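Local coordinates for protein carboxypeptidase A (Helicoverpa armigera, PDB 1JQG) that probably cleaves C-terminal residues from peptides as a zinc-dependent metallocarboxypeptidase, captured here in its proenzyme form with the activation segment still attached, at residues 18-22 / 231-235; 121-125 / 224-228; 165-169 / 295-299. All blocks are in the same frame, centred on the assembly; numbering follows the deposited sequence.

Contact 1 of 3, residues 18-22 / 231-235; sequences HEIYD and DRYWR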
loop_
_atom_site.group_PDB
_atom_site.type_symbol
_atom_site.label_atom_id
_atom_site.label_comp_id
_atom_site.label_asym_id
_atom_site.label_seq_id
_atom_site.Cartn_x
_atom_site.Cartn_y
_atom_site.Cartn_z
ATOM N N HIS A 18 5.448 27.463 6.978
ATOM C CA HIS A 18 5.980 26.752 5.773
ATOM C C HIS A 18 5.160 25.477 5.602
ATOM O O HIS A 18 4.711 25.175 4.483
ATOM C CB HIS A 18 7.467 26.430 5.882
ATOM C CG HIS A 18 7.932 25.359 4.943
ATOM N ND1 HIS A 18 7.474 25.264 3.640
ATOM C CD2 HIS A 18 8.799 24.323 5.117
ATOM C CE1 HIS A 18 8.051 24.227 3.053
ATOM N NE2 HIS A 18 8.858 23.635 3.931
ATOM N N GLU A 19 5.072 24.708 6.704
ATOM C CA GLU A 19 4.389 23.410 6.604
ATOM C C GLU A 19 3.156 23.376 7.498
ATOM O O GLU A 19 3.024 23.931 8.583
ATOM C CB GLU A 19 5.285 22.193 6.872
ATOM C CG GLU A 19 6.276 21.924 5.747
ATOM C CD GLU A 19 7.344 20.905 6.089
ATOM O OE1 GLU A 19 7.042 19.847 6.669
ATOM O OE2 GLU A 19 8.518 21.180 5.768
ATOM N N ILE A 20 2.204 22.535 7.079
ATOM C CA ILE A 20 0.998 22.242 7.821
ATOM C C ILE A 20 1.250 21.235 8.945
ATOM O O ILE A 20 0.363 20.825 9.685
ATOM C CB ILE A 20 -0.081 21.695 6.848
ATOM C CG1 ILE A 20 0.461 20.519 6.063
ATOM C CG2 ILE A 20 -0.529 22.820 5.920
ATOM C CD1 ILE A 20 -0.227 19.919 4.873
ATOM N N TYR A 21 2.488 20.771 9.083
ATOM C CA TYR A 21 2.883 19.835 10.110
ATOM C C TYR A 21 3.789 20.428 11.183
ATOM O O TYR A 21 4.397 19.737 11.983
ATOM C CB TYR A 21 3.556 18.613 9.433
ATOM C CG TYR A 21 2.526 17.795 8.656
ATOM C CD1 TYR A 21 2.588 17.692 7.264
ATOM C CD2 TYR A 21 1.498 17.148 9.307
ATOM C CE1 TYR A 21 1.664 16.947 6.566
ATOM C CE2 TYR A 21 0.574 16.411 8.620
ATOM C CZ TYR A 21 0.651 16.319 7.249
ATOM O OH TYR A 21 -0.279 15.595 6.547
ATOM N N ASP A 22 3.961 21.748 11.159
ATOM C CA ASP A 22 4.756 22.433 12.163
ATOM C C ASP A 22 4.029 22.384 13.511
ATOM O O ASP A 22 2.995 23.022 13.674
ATOM C CB ASP A 22 5.004 23.876 11.766
ATOM C CG ASP A 22 6.120 24.550 12.537
ATOM O OD1 ASP A 22 6.518 25.662 12.115
ATOM O OD2 ASP A 22 6.605 23.997 13.530
ATOM N N ASP A 231 1.315 18.126 1.051
ATOM C CA ASP A 231 1.007 17.205 2.131
ATOM C C ASP A 231 1.669 15.856 1.956
ATOM O O ASP A 231 1.121 14.879 1.424
ATOM C CB ASP A 231 -0.517 17.110 2.247
ATOM C CG ASP A 231 -0.934 16.509 3.571
ATOM O OD1 ASP A 231 -1.871 17.009 4.191
ATOM O OD2 ASP A 231 -0.308 15.494 3.955
ATOM N N ARG A 232 2.859 15.662 2.539
ATOM C CA ARG A 232 3.591 14.418 2.576
ATOM C C ARG A 232 2.764 13.261 3.145
ATOM O O ARG A 232 2.940 12.091 2.748
ATOM C CB ARG A 232 4.874 14.546 3.403
ATOM C CG ARG A 232 5.773 13.318 3.486
ATOM C CD ARG A 232 6.175 12.740 2.170
ATOM N NE ARG A 232 7.018 11.543 2.272
ATOM C CZ ARG A 232 6.492 10.304 2.426
ATOM N NH1 ARG A 232 5.171 10.121 2.506
ATOM N NH2 ARG A 232 7.273 9.210 2.513
ATOM N N TYR A 233 1.958 13.541 4.184
ATOM C CA TYR A 233 1.249 12.465 4.855
ATOM C C TYR A 233 -0.159 12.255 4.315
ATOM O O TYR A 233 -0.982 11.614 4.987
ATOM C CB TYR A 233 1.244 12.689 6.363
ATOM C CG TYR A 233 2.574 12.468 7.027
ATOM C CD1 TYR A 233 3.101 13.402 7.933
ATOM C CD2 TYR A 233 3.306 11.300 6.779
ATOM C CE1 TYR A 233 4.323 13.184 8.548
ATOM C CE2 TYR A 233 4.535 11.070 7.386
ATOM C CZ TYR A 233 5.030 12.018 8.274
ATOM O OH TYR A 233 6.231 11.784 8.885
ATOM N N TRP A 234 -0.434 12.779 3.118
ATOM C CA TRP A 234 -1.712 12.543 2.458
ATOM C C TRP A 234 -1.788 11.075 2.003
ATOM O O TRP A 234 -0.825 10.543 1.437
ATOM C CB TRP A 234 -1.871 13.562 1.332
ATOM C CG TRP A 234 -3.235 13.543 0.692
ATOM C CD1 TRP A 234 -3.644 12.864 -0.434
ATOM C CD2 TRP A 234 -4.394 14.246 1.175
ATOM N NE1 TRP A 234 -4.980 13.098 -0.666
ATOM C CE2 TRP A 234 -5.457 13.952 0.297
ATOM C CE3 TRP A 234 -4.628 15.091 2.253
ATOM C CZ2 TRP A 234 -6.747 14.467 0.477
ATOM C CZ3 TRP A 234 -5.893 15.613 2.440
ATOM C CH2 TRP A 234 -6.940 15.294 1.554
ATOM N N ARG A 235 -2.942 10.455 2.131
ATOM C CA ARG A 235 -3.153 9.067 1.710
ATOM C C ARG A 235 -4.338 8.880 0.763
ATOM O O ARG A 235 -4.430 7.877 0.062
ATOM C CB ARG A 235 -3.347 8.179 2.944
ATOM C CG ARG A 235 -4.501 8.584 3.840
ATOM C CD ARG A 235 -4.566 7.725 5.101
ATOM N NE ARG A 235 -4.966 6.360 4.775
ATOM C CZ ARG A 235 -5.848 5.668 5.493
ATOM N NH1 ARG A 235 -6.398 6.259 6.549
ATOM N NH2 ARG A 235 -6.181 4.416 5.178
#
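Two irregular segments meet here through their turns: a type I beta turn runs from Glu19 to Asp22, another from Asp231 to Trp234, the latter closed by a backbone hydrogen bond from Trp234 N to Asp231 O (3.1 Å). The backbones stay well apart, with the CA atoms of Ile20 and Asp231 closest at 7.6 Å, so side chains bridge the gap. Tyr21 does most of this. Its CA-to-CB bond points toward 231-235, and its OH donates a hydrogen bond of 2.6 Å to Asp231 OD2. The same OH lies 3.3 Å from Tyr233 CB. Over one face of the Tyr21 ring stands the edge of Tyr233, an edge-to-face (T-shaped) pair with centroids 5.3 Å apart and planes at 80°. Beside it, Ile20 CD1 reaches to 3.4 Å from Asp231 OD1 at the exposed border. Leu64 of strand 61-65 touches both tyrosines, and Leu95 of helix 92-108 packs on Tyr233, so residues of the activation segment flank the aromatic pair, while Leu396 of the enzyme moiety also touches Tyr233. Arg232 leads its side chain away, into a salt bridge with Glu98, a hydrogen bond to Arg183 O and a cation-pi contact with Trp185. The 205 Å² buried between the segments thus belongs to the interface at which the prosegment, here at its N-terminal end just ahead of strand 25-30, rests on a loop of the enzyme moiety, as in M14 procarboxypeptidases, whose activation domain packs over the catalytic domain.

Contact 2 of 3, residues 121-125 / 224-228; sequences IHSYE and YVHTF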
loop_
_atom_site.group_PDB
_atom_site.type_symbol
_atom_site.label_atom_id
_atom_site.label_comp_id
_atom_site.label_asym_id
_atom_site.label_seq_id
_atom_site.Cartn_x
_atom_site.Cartn_y
_atom_site.Cartn_z
ATOM N N ILE A 121 13.720 7.889 -5.151
ATOM C CA ILE A 121 12.278 7.780 -5.284
ATOM C C ILE A 121 11.933 8.477 -6.609
ATOM O O ILE A 121 12.388 9.588 -6.894
ATOM C CB ILE A 121 11.517 8.423 -4.117
ATOM C CG1 ILE A 121 11.807 7.737 -2.768
ATOM C CG2 ILE A 121 10.011 8.446 -4.248
ATOM C CD1 ILE A 121 11.530 6.252 -2.775
ATOM N N HIS A 122 11.091 7.825 -7.401
ATOM C CA HIS A 122 10.690 8.359 -8.695
ATOM C C HIS A 122 9.274 8.927 -8.658
ATOM O O HIS A 122 8.347 8.347 -8.089
ATOM C CB HIS A 122 10.760 7.224 -9.756
ATOM C CG HIS A 122 12.103 6.557 -9.785
ATOM N ND1 HIS A 122 13.223 7.106 -10.402
ATOM C CD2 HIS A 122 12.507 5.381 -9.241
ATOM C CE1 HIS A 122 14.251 6.277 -10.233
ATOM N NE2 HIS A 122 13.843 5.220 -9.535
ATOM N N SER A 123 9.063 10.041 -9.329
ATOM C CA SER A 123 7.773 10.708 -9.368
ATOM C C SER A 123 6.820 10.022 -10.329
ATOM O O SER A 123 7.182 9.093 -11.075
ATOM C CB SER A 123 7.947 12.178 -9.782
ATOM O OG SER A 123 8.436 12.251 -11.105
ATOM N N TYR A 124 5.559 10.496 -10.334
ATOM C CA TYR A 124 4.533 9.901 -11.174
ATOM C C TYR A 124 4.949 10.042 -12.635
ATOM O O TYR A 124 4.806 9.106 -13.434
ATOM C CB TYR A 124 3.172 10.583 -10.905
ATOM C CG TYR A 124 2.229 10.511 -12.114
ATOM C CD1 TYR A 124 1.601 9.320 -12.470
ATOM C CD2 TYR A 124 2.025 11.635 -12.904
ATOM C CE1 TYR A 124 0.794 9.245 -13.584
ATOM C CE2 TYR A 124 1.198 11.579 -14.008
ATOM C CZ TYR A 124 0.581 10.377 -14.350
ATOM O OH TYR A 124 -0.221 10.309 -15.459
ATOM N N GLU A 125 5.429 11.220 -13.002
ATOM C CA GLU A 125 5.828 11.526 -14.377
ATOM C C GLU A 125 6.941 10.599 -14.854
ATOM O O GLU A 125 6.880 10.176 -15.993
ATOM C CB GLU A 125 6.274 12.985 -14.495
ATOM C CG GLU A 125 5.223 14.019 -14.190
ATOM C CD GLU A 125 4.874 14.190 -12.718
ATOM O OE1 GLU A 125 5.701 13.741 -11.886
ATOM O OE2 GLU A 125 3.791 14.762 -12.424
ATOM N N TYR A 224 -0.270 10.935 -4.978
ATOM C CA TYR A 224 1.164 10.770 -5.044
ATOM C C TYR A 224 1.844 12.090 -5.429
ATOM O O TYR A 224 2.923 12.397 -4.890
ATOM C CB TYR A 224 1.531 9.636 -6.019
ATOM C CG TYR A 224 2.986 9.207 -5.985
ATOM C CD1 TYR A 224 3.589 8.899 -4.773
ATOM C CD2 TYR A 224 3.756 9.106 -7.120
ATOM C CE1 TYR A 224 4.904 8.503 -4.713
ATOM C CE2 TYR A 224 5.081 8.710 -7.080
ATOM C CZ TYR A 224 5.650 8.410 -5.866
ATOM O OH TYR A 224 6.960 8.026 -5.802
ATOM N N VAL A 225 1.248 12.815 -6.368
ATOM C CA VAL A 225 1.866 14.060 -6.860
ATOM C C VAL A 225 1.744 15.098 -5.748
ATOM O O VAL A 225 2.631 15.902 -5.505
ATOM C CB VAL A 225 1.232 14.530 -8.175
ATOM C CG1 VAL A 225 1.501 15.969 -8.610
ATOM C CG2 VAL A 225 1.657 13.620 -9.337
ATOM N N HIS A 226 0.634 15.039 -5.014
ATOM C CA HIS A 226 0.336 15.956 -3.947
ATOM C C HIS A 226 1.294 15.743 -2.782
ATOM O O HIS A 226 1.701 16.701 -2.103
ATOM C CB HIS A 226 -1.118 15.774 -3.487
ATOM C CG HIS A 226 -1.588 16.785 -2.479
ATOM N ND1 HIS A 226 -2.034 16.449 -1.203
ATOM C CD2 HIS A 226 -1.685 18.137 -2.569
ATOM C CE1 HIS A 226 -2.397 17.553 -0.571
ATOM N NE2 HIS A 226 -2.155 18.599 -1.355
ATOM N N THR A 227 1.664 14.496 -2.517
ATOM C CA THR A 227 2.604 14.179 -1.452
ATOM C C THR A 227 4.033 14.618 -1.783
ATOM O O THR A 227 4.837 14.774 -0.862
ATOM C CB THR A 227 2.604 12.671 -1.141
ATOM O OG1 THR A 227 2.952 11.951 -2.325
ATOM C CG2 THR A 227 1.244 12.169 -0.671
ATOM N N PHE A 228 4.360 14.748 -3.074
ATOM C CA PHE A 228 5.658 15.180 -3.536
ATOM C C PHE A 228 5.930 16.672 -3.329
ATOM O O PHE A 228 7.074 17.081 -3.111
ATOM C CB PHE A 228 5.855 14.877 -5.028
ATOM C CG PHE A 228 6.766 13.692 -5.261
ATOM C CD1 PHE A 228 7.942 13.869 -5.966
ATOM C CD2 PHE A 228 6.448 12.420 -4.764
ATOM C CE1 PHE A 228 8.783 12.807 -6.216
ATOM C CE2 PHE A 228 7.317 11.394 -4.982
ATOM C CZ PHE A 228 8.461 11.566 -5.711
#
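At the apolar centre, Val225 CG2 lies 3.7 Å from Tyr124 CB, and Tyr224 CD2 4.1 Å from that same CB, so the first turn of helix 124-137 rests against helix 221-228. The Phe228 ring extends the patch: its CE1 is 3.7 Å from Ser123 CB, and Ile121 CG2 meets its edge, 3.8 Å from CZ. Trp185 packs on both Phe228 and Tyr224. Farther out, the Tyr224 hydroxyl donates a 2.7 Å hydrogen bond from OH to His122 O, tying the extended 121-123 backbone to the helix. At the exposed polar edge, Glu125 OE2 lies 3.9 Å from Val225 CG2, while the Tyr124 hydroxyl turns elsewhere, to Ser155 O. Ser123 is the N-cap of helix 124-137, and its N bonds to Glu126 OE2, the N3 side-chain half of a capping box. What results is a helix N-terminus packed on a neighbouring helix, joining the start of helix 124-137 to helix 221-228 in the carboxypeptidase alpha/beta fold.

Contact 3 of 3, residues 165-169 / 295-299; sequences NFQDA and HRNRM
In the M14 alpha/beta fold, strands 173-178 and 299-307 are parallel neighbours; the loops entering them, 165-169 and 295-298 (the latter running into the strand at Met299), pack together at the surface. CA atoms pair Phe166 with His295 at 9.7 Å and Ala169 with Arg298 at 7.2 Å. His295 (phi/psi -112/20°) to Arg298 (-141/20°) form a tight bend with a weak Arg298 N to His295 O hydrogen bond (3.3 Å). Asn165 and Phe166 take left-handed helical angles (48/44° and 54/25°), and Phe166, chi1 m, points toward the other loop. Its CD2 stands 3.7 Å from CE1 of His295, the first residue to leave helix 283-294; the rings are oblique, centroids 5.4 Å apart, planes at 75°. The same CD2 lies 3.3 Å from NH2 of Arg298, whose side chain (chi1 p, chi2 and chi3 t) crosses the gap. Phe166 O is 3.3 Å from this NH2, at too poor an angle for a hydrogen bond, and none links the segments. Asp168 O sits over a face of the guanidinium, 3.6 Å from Arg298 NH1, which is held instead by Lys171 O and Asp212. Ala169 places its CA over the guanidinium and its O 3.4 Å from Arg298 CD.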
loop_
_atom_site.group_PDB
_atom_site.type_symbol
_atom_site.label_atom_id
_atom_site.label_comp_id
_atom_site.label_asym_id
_atom_site.label_seq_id
_atom_site.Cartn_x
_atom_site.Cartn_y
_atom_site.Cartn_z
ATOM N N ASN A 165 1.503 -12.812 -25.146
ATOM C CA ASN A 165 0.621 -11.673 -25.288
ATOM C C ASN A 165 -0.784 -11.881 -24.749
ATOM O O ASN A 165 -1.809 -11.538 -25.373
ATOM C CB ASN A 165 0.596 -11.299 -26.776
ATOM C CG ASN A 165 -0.094 -9.969 -27.037
ATOM O OD1 ASN A 165 0.182 -8.961 -26.369
ATOM N ND2 ASN A 165 -1.024 -9.987 -27.996
ATOM N N PHE A 166 -0.909 -12.474 -23.557
ATOM C CA PHE A 166 -2.191 -12.772 -22.945
ATOM C C PHE A 166 -3.152 -13.579 -23.809
ATOM O O PHE A 166 -4.373 -13.508 -23.582
ATOM C CB PHE A 166 -2.839 -11.446 -22.488
ATOM C CG PHE A 166 -2.378 -10.991 -21.127
ATOM C CD1 PHE A 166 -1.038 -10.688 -20.905
ATOM C CD2 PHE A 166 -3.244 -10.860 -20.062
ATOM C CE1 PHE A 166 -0.595 -10.272 -19.662
ATOM C CE2 PHE A 166 -2.798 -10.450 -18.818
ATOM C CZ PHE A 166 -1.471 -10.144 -18.605
ATOM N N GLN A 167 -2.629 -14.356 -24.756
ATOM C CA GLN A 167 -3.385 -15.116 -25.718
ATOM C C GLN A 167 -3.666 -16.532 -25.247
ATOM O O GLN A 167 -4.724 -17.067 -25.527
ATOM C CB GLN A 167 -2.623 -15.159 -27.048
ATOM C CG GLN A 167 -2.392 -13.806 -27.690
ATOM C CD GLN A 167 -3.657 -13.065 -28.078
ATOM O OE1 GLN A 167 -4.368 -12.594 -27.189
ATOM N NE2 GLN A 167 -3.825 -13.016 -29.403
ATOM N N ASP A 168 -2.721 -17.145 -24.562
ATOM C CA ASP A 168 -2.853 -18.506 -24.069
ATOM C C ASP A 168 -3.572 -18.438 -22.721
ATOM O O ASP A 168 -2.936 -18.174 -21.692
ATOM C CB ASP A 168 -1.499 -19.185 -23.961
ATOM C CG ASP A 168 -1.558 -20.642 -23.572
ATOM O OD1 ASP A 168 -0.607 -21.133 -22.918
ATOM O OD2 ASP A 168 -2.552 -21.309 -23.908
ATOM N N ALA A 169 -4.866 -18.760 -22.720
ATOM C CA ALA A 169 -5.692 -18.708 -21.543
ATOM C C ALA A 169 -5.412 -19.793 -20.522
ATOM O O ALA A 169 -5.830 -19.724 -19.372
ATOM C CB ALA A 169 -7.157 -18.720 -21.969
ATOM N N HIS A 295 -9.905 -9.921 -16.414
ATOM C CA HIS A 295 -9.066 -11.093 -16.241
ATOM C C HIS A 295 -9.501 -12.031 -15.125
ATOM O O HIS A 295 -8.705 -12.846 -14.657
ATOM C CB HIS A 295 -7.601 -10.639 -16.036
ATOM C CG HIS A 295 -7.143 -9.705 -17.115
ATOM N ND1 HIS A 295 -6.672 -10.118 -18.333
ATOM C CD2 HIS A 295 -7.121 -8.332 -17.134
ATOM C CE1 HIS A 295 -6.372 -9.061 -19.085
ATOM N NE2 HIS A 295 -6.642 -7.974 -18.371
ATOM N N ARG A 296 -10.749 -11.957 -14.691
ATOM C CA ARG A 296 -11.201 -12.733 -13.532
ATOM C C ARG A 296 -11.294 -14.220 -13.857
ATOM O O ARG A 296 -11.225 -15.033 -12.944
ATOM C CB ARG A 296 -12.572 -12.257 -13.011
ATOM C CG ARG A 296 -13.686 -12.346 -14.047
ATOM C CD ARG A 296 -14.994 -11.819 -13.510
ATOM N NE ARG A 296 -15.904 -11.369 -14.566
ATOM C CZ ARG A 296 -16.872 -10.469 -14.382
ATOM N NH1 ARG A 296 -16.986 -9.958 -13.145
ATOM N NH2 ARG A 296 -17.646 -10.110 -15.396
ATOM N N ASN A 297 -11.410 -14.543 -15.146
ATOM C CA ASN A 297 -11.480 -15.902 -15.637
ATOM C C ASN A 297 -10.245 -16.740 -15.339
ATOM O O ASN A 297 -10.333 -17.947 -15.164
ATOM C CB ASN A 297 -11.671 -15.888 -17.167
ATOM C CG ASN A 297 -11.978 -17.278 -17.699
ATOM O OD1 ASN A 297 -12.948 -17.962 -17.342
ATOM N ND2 ASN A 297 -11.100 -17.691 -18.616
ATOM N N ARG A 298 -9.074 -16.125 -15.214
ATOM C CA ARG A 298 -7.859 -16.850 -14.907
ATOM C C ARG A 298 -6.875 -16.194 -13.943
ATOM O O ARG A 298 -5.713 -16.598 -13.875
ATOM C CB ARG A 298 -7.154 -17.212 -16.232
ATOM C CG ARG A 298 -6.666 -15.995 -17.019
ATOM C CD ARG A 298 -6.294 -16.475 -18.431
ATOM N NE ARG A 298 -5.814 -15.386 -19.241
ATOM C CZ ARG A 298 -4.570 -15.061 -19.527
ATOM N NH1 ARG A 298 -3.589 -15.815 -19.030
ATOM N NH2 ARG A 298 -4.286 -14.006 -20.308
ATOM N N MET A 299 -7.313 -15.238 -13.151
ATOM C CA MET A 299 -6.489 -14.590 -12.138
ATOM C C MET A 299 -6.207 -15.523 -10.956
ATOM O O MET A 299 -7.166 -15.914 -10.275
ATOM C CB MET A 299 -7.159 -13.322 -11.568
ATOM C CG MET A 299 -6.195 -12.483 -10.731
ATOM S SD MET A 299 -6.809 -10.905 -10.206
ATOM C CE MET A 299 -6.881 -10.017 -11.788
#

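Contacts 1 and 2 are neighbours, centres 14 Å apart, because 224-228 and 231-235 follow each other in the chain and touch: Asp231 CB is 3.4 Å from His226 CE1, and Trp234 O 3.4 Å from Thr227 CG2. Both reach Trp185, next to the zinc ligand Glu184, yet neither is part of the metal site: the zinc, bound by His181, Glu184 and His306, is about 11 Å from the Arg232 side chain and about 12 Å from that of Tyr224. Contact 3 is remote, with centres 42 Å from contact 1 and 31 Å from contact 2 and nearest atoms about 22 and 19 Å away. Its segment 295-299 nevertheless ends at the first residue of strand 299-307, which carries His306.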